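Phosphoserine phosphatase (PDB 4AP9) probably hydrolyses L-phosphoserine to L-serine and phosphate, the last step of serine biosynthesis, as a magnesium-dependent phosphatase of the haloacid dehalogenase superfamily. Local coordinates at residues A[139-151]-A[159-171]. Sequence-based numbering, arbitrary orientation.
With 1PS (3-pyridinium-1-ylpropane-1-sulfonate), chain F.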
ATOM      1  N   ARG A 139     -12.830 -17.818   0.185  1.00 14.95           N
ATOM      2  CA  ARG A 139     -12.586 -18.061  -1.237  1.00 15.22           C
ATOM      3  C   ARG A 139     -11.734 -19.305  -1.413  1.00 15.15           C
ATOM      4  O   ARG A 139     -12.042 -20.182  -2.223  1.00 15.53           O
ATOM      5  CB  ARG A 139     -11.862 -16.869  -1.856  1.00 16.88           C
ATOM      6  CG  ARG A 139     -11.609 -16.985  -3.351  1.00 19.13           C
ATOM      7  CD  ARG A 139     -10.779 -15.785  -3.804  1.00 23.38           C
ATOM      8  NE  ARG A 139     -10.644 -15.717  -5.250  1.00 32.58           N
ATOM      9  CZ  ARG A 139      -9.512 -15.409  -5.874  1.00 31.75           C
ATOM     10  NH1 ARG A 139      -8.412 -15.155  -5.169  1.00 35.66           N
ATOM     11  NH2 ARG A 139      -9.480 -15.374  -7.201  1.00 32.81           N
ATOM     12  N   ASP A 140     -10.649 -19.348  -0.648  1.00 13.70           N
ATOM     13  CA  ASP A 140      -9.715 -20.477  -0.601  1.00 15.27           C
ATOM     14  C   ASP A 140      -8.843 -20.290   0.644  1.00 15.52           C
ATOM     15  O   ASP A 140      -8.920 -19.251   1.307  1.00 13.12           O
ATOM     16  CB  ASP A 140      -8.846 -20.556  -1.867  1.00 17.17           C
ATOM     17  CG  ASP A 140      -8.054 -19.272  -2.132  1.00 19.64           C
ATOM     18  OD1 ASP A 140      -7.181 -18.909  -1.318  1.00 17.75           O
ATOM     19  OD2 ASP A 140      -8.277 -18.632  -3.179  1.00 20.02           O
ATOM     20  N   LYS A 141      -8.016 -21.281   0.971  1.00 14.27           N
ATOM     21  CA  LYS A 141      -7.267 -21.228   2.227  1.00 16.05           C
ATOM     22  C   LYS A 141      -6.230 -20.114   2.288  1.00 15.13           C
ATOM     23  O   LYS A 141      -6.004 -19.533   3.353  1.00 16.22           O
ATOM     24  CB  LYS A 141      -6.646 -22.587   2.556  1.00 14.35           C
ATOM     25  CG  LYS A 141      -7.703 -23.632   2.893  1.00 14.28           C
ATOM     26  CD  LYS A 141      -7.203 -25.052   2.687  1.00 14.39           C
ATOM     27  CE  LYS A 141      -8.338 -26.054   2.913  1.00 15.01           C
ATOM     28  NZ  LYS A 141      -7.929 -27.476   2.653  1.00 14.31           N
ATOM     29  N   GLY A 142      -5.610 -19.798   1.157  1.00 15.54           N
ATOM     30  CA  GLY A 142      -4.720 -18.656   1.118  1.00 14.79           C
ATOM     31  C   GLY A 142      -5.454 -17.364   1.429  1.00 17.40           C
ATOM     32  O   GLY A 142      -4.962 -16.527   2.205  1.00 13.35           O
ATOM     33  N   GLU A 143      -6.633 -17.185   0.829  1.00 14.67           N
ATOM     34  CA  GLU A 143      -7.393 -15.961   1.064  1.00 16.25           C
ATOM     35  C   GLU A 143      -7.768 -15.875   2.529  1.00 15.35           C
ATOM     36  O   GLU A 143      -7.708 -14.803   3.136  1.00 14.34           O
ATOM     37  CB  GLU A 143      -8.667 -15.912   0.212  1.00 17.41           C
ATOM     38  CG  GLU A 143      -8.441 -15.518  -1.221  1.00 24.45           C
ATOM     39  CD  GLU A 143      -7.673 -14.217  -1.350  1.00 22.91           C
ATOM     40  OE1 GLU A 143      -8.187 -13.164  -0.920  1.00 23.61           O
ATOM     41  OE2 GLU A 143      -6.557 -14.262  -1.888  1.00 28.98           O
ATOM     42  N   PHE A 144      -8.142 -17.015   3.106  1.00 15.11           N
ATOM     43  CA  PHE A 144      -8.523 -17.033   4.512  1.00 16.59           C
ATOM     44  C   PHE A 144      -7.384 -16.558   5.417  1.00 16.13           C
ATOM     45  O   PHE A 144      -7.616 -15.851   6.396  1.00 16.45           O
ATOM     46  CB  PHE A 144      -8.978 -18.421   4.963  1.00 15.40           C
ATOM     47  CG  PHE A 144      -9.321 -18.483   6.417  1.00 15.74           C
ATOM     48  CD1 PHE A 144     -10.459 -17.854   6.893  1.00 16.73           C
ATOM     49  CD2 PHE A 144      -8.500 -19.144   7.310  1.00 16.59           C
ATOM     50  CE1 PHE A 144     -10.767 -17.890   8.248  1.00 16.93           C
ATOM     51  CE2 PHE A 144      -8.814 -19.186   8.665  1.00 17.12           C
ATOM     52  CZ  PHE A 144      -9.950 -18.558   9.119  1.00 15.89           C
ATOM     53  N   LEU A 145      -6.160 -16.959   5.097  1.00 14.59           N
ATOM     54  CA  LEU A 145      -4.993 -16.571   5.898  1.00 15.14           C
ATOM     55  C   LEU A 145      -4.752 -15.060   5.993  1.00 15.17           C
ATOM     56  O   LEU A 145      -4.069 -14.606   6.910  1.00 13.28           O
ATOM     57  CB  LEU A 145      -3.725 -17.274   5.408  1.00 16.81           C
ATOM     58  CG  LEU A 145      -3.242 -18.490   6.209  1.00 19.13           C
ATOM     59  CD1 LEU A 145      -4.307 -19.567   6.288  1.00 20.55           C
ATOM     60  CD2 LEU A 145      -1.941 -19.055   5.635  1.00 19.33           C
ATOM     61  N   LYS A 146      -5.296 -14.299   5.048  1.00 15.52           N
ATOM     62  CA  LYS A 146      -5.214 -12.836   5.095  1.00 16.17           C
ATOM     63  C   LYS A 146      -5.796 -12.279   6.392  1.00 15.79           C
ATOM     64  O   LYS A 146      -5.503 -11.153   6.783  1.00 15.73           O
ATOM     65  CB  LYS A 146      -5.937 -12.211   3.900  1.00 17.84           C
ATOM     66  CG  LYS A 146      -5.264 -12.425   2.559  1.00 19.16           C
ATOM     67  CD  LYS A 146      -6.058 -11.730   1.462  1.00 22.41           C
ATOM     68  CE  LYS A 146      -5.353 -11.799   0.119  1.00 28.06           C
ATOM     69  NZ  LYS A 146      -6.168 -11.183  -0.979  1.00 31.34           N
ATOM     70  N   ARG A 147      -6.636 -13.079   7.046  1.00 14.67           N
ATOM     71  CA  ARG A 147      -7.204 -12.732   8.343  1.00 16.67           C
ATOM     72  C   ARG A 147      -6.118 -12.481   9.398  1.00 15.90           C
ATOM     73  O   ARG A 147      -6.313 -11.730  10.358  1.00 17.17           O
ATOM     74  CB  ARG A 147      -8.082 -13.906   8.768  1.00 20.04           C
ATOM     75  CG  ARG A 147      -8.978 -13.658   9.931  1.00 24.94           C
ATOM     76  CD  ARG A 147     -10.054 -14.734   9.958  1.00 19.99           C
ATOM     77  NE  ARG A 147     -11.127 -14.465   9.004  1.00 21.38           N
ATOM     78  CZ  ARG A 147     -12.411 -14.697   9.269  1.00 21.75           C
ATOM     79  NH1 ARG A 147     -12.750 -15.209  10.445  1.00 21.14           N
ATOM     80  NH2 ARG A 147     -13.352 -14.432   8.367  1.00 20.80           N
ATOM     81  N   PHE A 148      -4.968 -13.119   9.201  1.00 13.41           N
ATOM     82  CA  PHE A 148      -3.867 -13.056  10.145  1.00 15.02           C
ATOM     83  C   PHE A 148      -2.648 -12.364   9.537  1.00 14.81           C
ATOM     84  O   PHE A 148      -1.514 -12.665   9.887  1.00 15.98           O
ATOM     85  CB  PHE A 148      -3.540 -14.482  10.607  1.00 14.69           C
ATOM     86  CG  PHE A 148      -4.758 -15.236  11.046  1.00 15.57           C
ATOM     87  CD1 PHE A 148      -5.343 -14.965  12.269  1.00 15.17           C
ATOM     88  CD2 PHE A 148      -5.348 -16.172  10.217  1.00 17.14           C
ATOM     89  CE1 PHE A 148      -6.486 -15.634  12.673  1.00 18.30           C
ATOM     90  CE2 PHE A 148      -6.496 -16.836  10.609  1.00 15.32           C
ATOM     91  CZ  PHE A 148      -7.063 -16.574  11.829  1.00 17.04           C
ATOM     92  N   ARG A 149      -2.896 -11.417   8.642  1.00 14.26           N
ATOM     93  CA  ARG A 149      -1.826 -10.764   7.898  1.00 15.38           C
ATOM     94  C   ARG A 149      -0.974  -9.852   8.770  1.00 17.05           C
ATOM     95  O   ARG A 149       0.150  -9.538   8.409  1.00 16.39           O
ATOM     96  CB  ARG A 149      -2.396  -9.969   6.723  1.00 18.36           C
ATOM     97  CG  ARG A 149      -3.298  -8.811   7.143  1.00 19.94           C
ATOM     98  CD  ARG A 149      -4.038  -8.199   5.954  1.00 21.61           C
ATOM     99  NE  ARG A 149      -3.165  -7.439   5.061  1.00 23.00           N
ATOM    100  CZ  ARG A 149      -2.994  -6.121   5.129  1.00 27.19           C
ATOM    101  NH1 ARG A 149      -3.625  -5.410   6.058  1.00 26.19           N
ATOM    102  NH2 ARG A 149      -2.187  -5.512   4.271  1.00 31.24           N
ATOM    103  N   ASP A 150      -1.493  -9.437   9.920  1.00 15.57           N
ATOM    104  CA  ASP A 150      -0.755  -8.504  10.764  1.00 16.88           C
ATOM    105  C   ASP A 150       0.316  -9.158  11.632  1.00 17.78           C
ATOM    106  O   ASP A 150       1.091  -8.472  12.290  1.00 16.76           O
ATOM    107  CB  ASP A 150      -1.717  -7.667  11.610  1.00 20.16           C
ATOM    108  CG  ASP A 150      -2.574  -6.757  10.765  1.00 24.05           C
ATOM    109  OD1 ASP A 150      -2.004  -6.078   9.888  1.00 23.49           O
ATOM    110  OD2 ASP A 150      -3.814  -6.732  10.960  1.00 25.44           O
ATOM    111  N   GLY A 151       0.371 -10.487  11.626  1.00 15.40           N
ATOM    112  CA  GLY A 151       1.406 -11.176  12.362  1.00 17.01           C
ATOM    113  C   GLY A 151       2.044 -12.276  11.543  1.00 16.10           C
ATOM    114  O   GLY A 151       1.859 -12.347  10.320  1.00 14.70           O
ATOM    115  N   GLY A 159      -2.781 -33.028   1.858  1.00 17.49           N
ATOM    116  CA  GLY A 159      -3.290 -33.084   0.512  1.00 18.60           C
ATOM    117  C   GLY A 159      -4.345 -32.111   0.052  1.00 16.78           C
ATOM    118  O   GLY A 159      -4.436 -31.857  -1.137  1.00 18.55           O
ATOM    119  N   TYR A 160      -5.154 -31.587   0.975  1.00 14.81           N
ATOM    120  CA  TYR A 160      -6.132 -30.568   0.616  1.00 15.16           C
ATOM    121  C   TYR A 160      -5.654 -29.119   0.627  1.00 17.38           C
ATOM    122  O   TYR A 160      -6.434 -28.201   0.372  1.00 18.00           O
ATOM    123  CB  TYR A 160      -7.394 -30.750   1.477  1.00 14.25           C
ATOM    124  CG  TYR A 160      -8.153 -32.013   1.148  1.00 14.95           C
ATOM    125  CD1 TYR A 160      -7.665 -33.257   1.544  1.00 16.76           C
ATOM    126  CD2 TYR A 160      -9.350 -31.971   0.438  1.00 15.97           C
ATOM    127  CE1 TYR A 160      -8.343 -34.416   1.241  1.00 18.41           C
ATOM    128  CE2 TYR A 160     -10.036 -33.126   0.133  1.00 18.12           C
ATOM    129  CZ  TYR A 160      -9.530 -34.343   0.533  1.00 16.78           C
ATOM    130  OH  TYR A 160     -10.213 -35.496   0.229  1.00 14.34           O
ATOM    131  N   ALA A 161      -4.365 -28.921   0.901  1.00 17.80           N
ATOM    132  CA  ALA A 161      -3.766 -27.586   0.814  1.00 16.79           C
ATOM    133  C   ALA A 161      -3.056 -27.412  -0.532  1.00 17.81           C
ATOM    134  O   ALA A 161      -2.977 -28.355  -1.321  1.00 18.32           O
ATOM    135  CB  ALA A 161      -2.794 -27.357   1.972  1.00 17.48           C
ATOM    136  N   ASP A 162      -2.543 -26.211  -0.793  1.00 16.58           N
ATOM    137  CA  ASP A 162      -1.803 -25.945  -2.026  1.00 18.08           C
ATOM    138  C   ASP A 162      -0.831 -24.792  -1.846  1.00 18.89           C
ATOM    139  O   ASP A 162      -0.636 -24.290  -0.733  1.00 16.85           O
ATOM    140  CB  ASP A 162      -2.754 -25.631  -3.183  1.00 19.29           C
ATOM    141  CG  ASP A 162      -3.587 -24.365  -2.936  1.00 21.80           C
ATOM    142  OD1 ASP A 162      -3.356 -23.656  -1.923  1.00 25.43           O
ATOM    143  OD2 ASP A 162      -4.476 -24.089  -3.761  1.00 28.25           O
ATOM    144  N   ALA A 163      -0.229 -24.357  -2.948  1.00 18.88           N
ATOM    145  CA  ALA A 163       0.797 -23.321  -2.861  1.00 19.62           C
ATOM    146  C   ALA A 163       0.199 -22.013  -2.365  1.00 18.12           C
ATOM    147  O   ALA A 163       0.866 -21.233  -1.700  1.00 19.18           O
ATOM    148  CB  ALA A 163       1.471 -23.118  -4.213  1.00 19.36           C
ATOM    149  N   LYS A 164      -1.061 -21.765  -2.702  1.00 18.63           N
ATOM    150  CA  LYS A 164      -1.708 -20.512  -2.321  1.00 20.52           C
ATOM    151  C   LYS A 164      -1.704 -20.348  -0.802  1.00 17.33           C
ATOM    152  O   LYS A 164      -1.406 -19.278  -0.272  1.00 17.59           O
ATOM    153  CB  LYS A 164      -3.145 -20.472  -2.858  1.00 23.57           C
ATOM    154  CG  LYS A 164      -3.799 -19.091  -2.820  1.00 28.07           C
ATOM    155  CD  LYS A 164      -5.009 -19.020  -3.755  1.00 24.24           C
ATOM    156  CE  LYS A 164      -5.477 -17.573  -3.932  1.00 34.12           C
ATOM    157  NZ  LYS A 164      -6.521 -17.414  -5.013  1.00 38.01           N
HETATM  158  N   MSE A 165      -2.024 -21.420  -0.098  1.00 17.43           N
HETATM  159  CA  MSE A 165      -2.050 -21.366   1.360  1.00 17.57           C
HETATM  160  C   MSE A 165      -0.653 -21.183   1.928  1.00 16.64           C
HETATM  161  O   MSE A 165      -0.419 -20.335   2.786  1.00 14.63           O
HETATM  162  CB  MSE A 165      -2.689 -22.619   1.943  1.00 18.96           C
HETATM  163  CG  MSE A 165      -2.893 -22.514   3.423  1.00 16.80           C
HETATM  164 SE   MSE A 165      -3.370 -24.203   4.269  1.00 25.34          SE
HETATM  165  CE  MSE A 165      -3.319 -23.636   6.076  1.00 20.76           C
ATOM    166  N   PHE A 166       0.295 -21.968   1.431  1.00 16.14           N
ATOM    167  CA  PHE A 166       1.644 -21.924   1.987  1.00 16.69           C
ATOM    168  C   PHE A 166       2.391 -20.636   1.638  1.00 18.94           C
ATOM    169  O   PHE A 166       3.262 -20.199   2.391  1.00 18.76           O
ATOM    170  CB  PHE A 166       2.445 -23.155   1.552  1.00 15.83           C
ATOM    171  CG  PHE A 166       2.089 -24.391   2.300  1.00 16.41           C
ATOM    172  CD1 PHE A 166       2.403 -24.513   3.648  1.00 16.68           C
ATOM    173  CD2 PHE A 166       1.448 -25.444   1.666  1.00 18.84           C
ATOM    174  CE1 PHE A 166       2.079 -25.659   4.352  1.00 17.08           C
ATOM    175  CE2 PHE A 166       1.128 -26.595   2.366  1.00 18.26           C
ATOM    176  CZ  PHE A 166       1.443 -26.704   3.713  1.00 17.16           C
ATOM    177  N   GLU A 167       2.052 -20.026   0.506  1.00 18.52           N
ATOM    178  CA  GLU A 167       2.652 -18.746   0.134  1.00 21.61           C
ATOM    179  C   GLU A 167       2.391 -17.688   1.204  1.00 22.53           C
ATOM    180  O   GLU A 167       3.192 -16.767   1.398  1.00 23.50           O
ATOM    181  CB  GLU A 167       2.113 -18.261  -1.216  1.00 26.09           C
ATOM    182  CG  GLU A 167       3.074 -18.439  -2.395  1.00 35.00           C
ATOM    183  CD  GLU A 167       2.500 -17.890  -3.705  1.00 47.65           C
ATOM    184  OE1 GLU A 167       1.253 -17.825  -3.841  1.00 46.54           O
ATOM    185  OE2 GLU A 167       3.297 -17.519  -4.598  1.00 56.86           O
ATOM    186  N   ARG A 168       1.265 -17.837   1.895  1.00 19.32           N
ATOM    187  CA  ARG A 168       0.849 -16.902   2.929  1.00 22.83           C
ATOM    188  C   ARG A 168       1.622 -17.114   4.225  1.00 19.68           C
ATOM    189  O   ARG A 168       1.724 -16.207   5.040  1.00 22.27           O
ATOM    190  CB  ARG A 168      -0.661 -17.048   3.192  1.00 23.24           C
ATOM    191  CG  ARG A 168      -1.533 -16.317   2.200  1.00 23.00           C
ATOM    192  CD  ARG A 168      -1.667 -14.898   2.689  1.00 22.93           C
ATOM    193  NE  ARG A 168      -1.976 -13.937   1.650  1.00 32.14           N
ATOM    194  CZ  ARG A 168      -1.881 -12.629   1.845  1.00 31.26           C
ATOM    195  NH1 ARG A 168      -1.480 -12.168   3.035  1.00 28.74           N
ATOM    196  NH2 ARG A 168      -2.175 -11.786   0.869  1.00 34.36           N
ATOM    197  N   ALA A 169       2.170 -18.310   4.407  1.00 17.05           N
ATOM    198  CA  ALA A 169       2.804 -18.687   5.665  1.00 16.94           C
ATOM    199  C   ALA A 169       4.267 -18.248   5.737  1.00 17.47           C
ATOM    200  O   ALA A 169       4.976 -18.279   4.734  1.00 18.75           O
ATOM    201  CB  ALA A 169       2.706 -20.203   5.863  1.00 15.70           C
ATOM    202  N   ASP A 170       4.727 -17.869   6.927  1.00 15.16           N
ATOM    203  CA  ASP A 170       6.144 -17.551   7.108  1.00 15.77           C
ATOM    204  C   ASP A 170       7.007 -18.793   7.156  1.00 20.06           C
ATOM    205  O   ASP A 170       8.221 -18.748   6.899  1.00 17.43           O
ATOM    206  CB  ASP A 170       6.341 -16.707   8.359  1.00 16.41           C
ATOM    207  CG  ASP A 170       5.607 -15.399   8.274  1.00 17.81           C
ATOM    208  OD1 ASP A 170       6.151 -14.464   7.662  1.00 20.15           O
ATOM    209  OD2 ASP A 170       4.469 -15.316   8.779  1.00 16.99           O
HETATM  210  N   MSE A 171       6.366 -19.904   7.497  1.00 17.82           N
HETATM  211  CA  MSE A 171       7.007 -21.205   7.550  1.00 15.03           C
HETATM  212  C   MSE A 171       5.883 -22.201   7.331  1.00 16.40           C
HETATM  213  O   MSE A 171       4.833 -22.091   7.958  1.00 14.42           O
HETATM  214  CB  MSE A 171       7.654 -21.417   8.922  1.00 13.90           C
HETATM  215  CG  MSE A 171       8.343 -22.763   9.089  1.00 18.00           C
HETATM  216 SE   MSE A 171       9.219 -22.996  10.827  1.00 24.23          SE
HETATM  217  CE  MSE A 171      10.449 -21.498  10.761  1.00 17.88           C
TER
HETATM  218  N1  1PS F 202      -6.627 -27.158  -3.934  1.00 27.75           N
HETATM  219  C1  1PS F 202      -6.549 -27.080  -5.268  1.00 24.45           C
HETATM  220  C2  1PS F 202      -5.884 -28.057  -5.995  1.00 20.19           C
HETATM  221  C3  1PS F 202      -6.067 -28.177  -3.264  1.00 21.24           C
HETATM  222  C4  1PS F 202      -5.374 -29.181  -3.928  1.00 22.45           C
HETATM  223  C5  1PS F 202      -5.280 -29.130  -5.325  1.00 23.04           C
HETATM  224  C6  1PS F 202      -7.361 -26.139  -3.228  1.00 25.47           C
HETATM  225  C7  1PS F 202      -7.197 -26.289  -1.751  1.00 25.00           C
HETATM  226  C8  1PS F 202      -8.520 -26.207  -1.036  1.00 24.81           C
HETATM  227  S1  1PS F 202      -8.975 -24.505  -0.856  1.00 27.59           S
HETATM  228  O1  1PS F 202      -9.842 -24.391   0.330  1.00 26.37           O
HETATM  229  O2  1PS F 202      -9.760 -24.075  -1.999  1.00 26.43           O
HETATM  230  O3  1PS F 202      -7.769 -23.731  -0.802  1.00 22.59           O
HETATM  231  O   HOH W   1      -5.310 -21.589  -0.867  1.00 24.98           O
HETATM  232  O   HOH W   2      -1.581 -13.573   5.878  1.00 15.02           O
HETATM  233  O   HOH W   3      -1.755  -8.794   2.810  1.00 30.82           O
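G142 and M165 bring helices 141-145 and 163-168 closest, their CA atoms 3.8 Å apart; with no side chain on G142, the axes of the two short helices, 23° from parallel, come within 7.6 Å. Facing the sheet, selenomethionine M165 runs extended (chi1 -172°), its CG and SE against K141 CB and its CE 4.2 Å from L145 CD1. The flexible, apolar chain fills the seam over V13 and I101, while L145 CD2 wedges against R168 CB. The helices precede and follow strand 153-157 and pack side by side on one face of the Rossmann-like HAD sheet, their N-terminal ends meeting 3-pyridinium-1-ylpropane-1-sulfonate. K141 N donates an almost straight bond (176°) to its sulfonate O3. The K141 chain passes alongside the sulfonate; its NZ, 2.8 Å from Y160 O, approaches from above the carbonyl plane and also salt-bridges D15, as expected of the motif III lysine of HAD phosphatases. D140, whose OD1 caps its helix through E143 N, forms a salt bridge from OD2 to K164 NZ (2.8 Å), which comes from the syn side but tilted out of the carboxylate plane. This carboxylate probably eases the closeness of K164 NZ to R139 NH1 (3.0 Å); R139 NE bonds to D170 O of a neighbouring subunit. Toward solvent, long charged chains take over: K146 CG lies over one face of the R168 guanidinium, and water 2 joins R168 NH1 to L145 O.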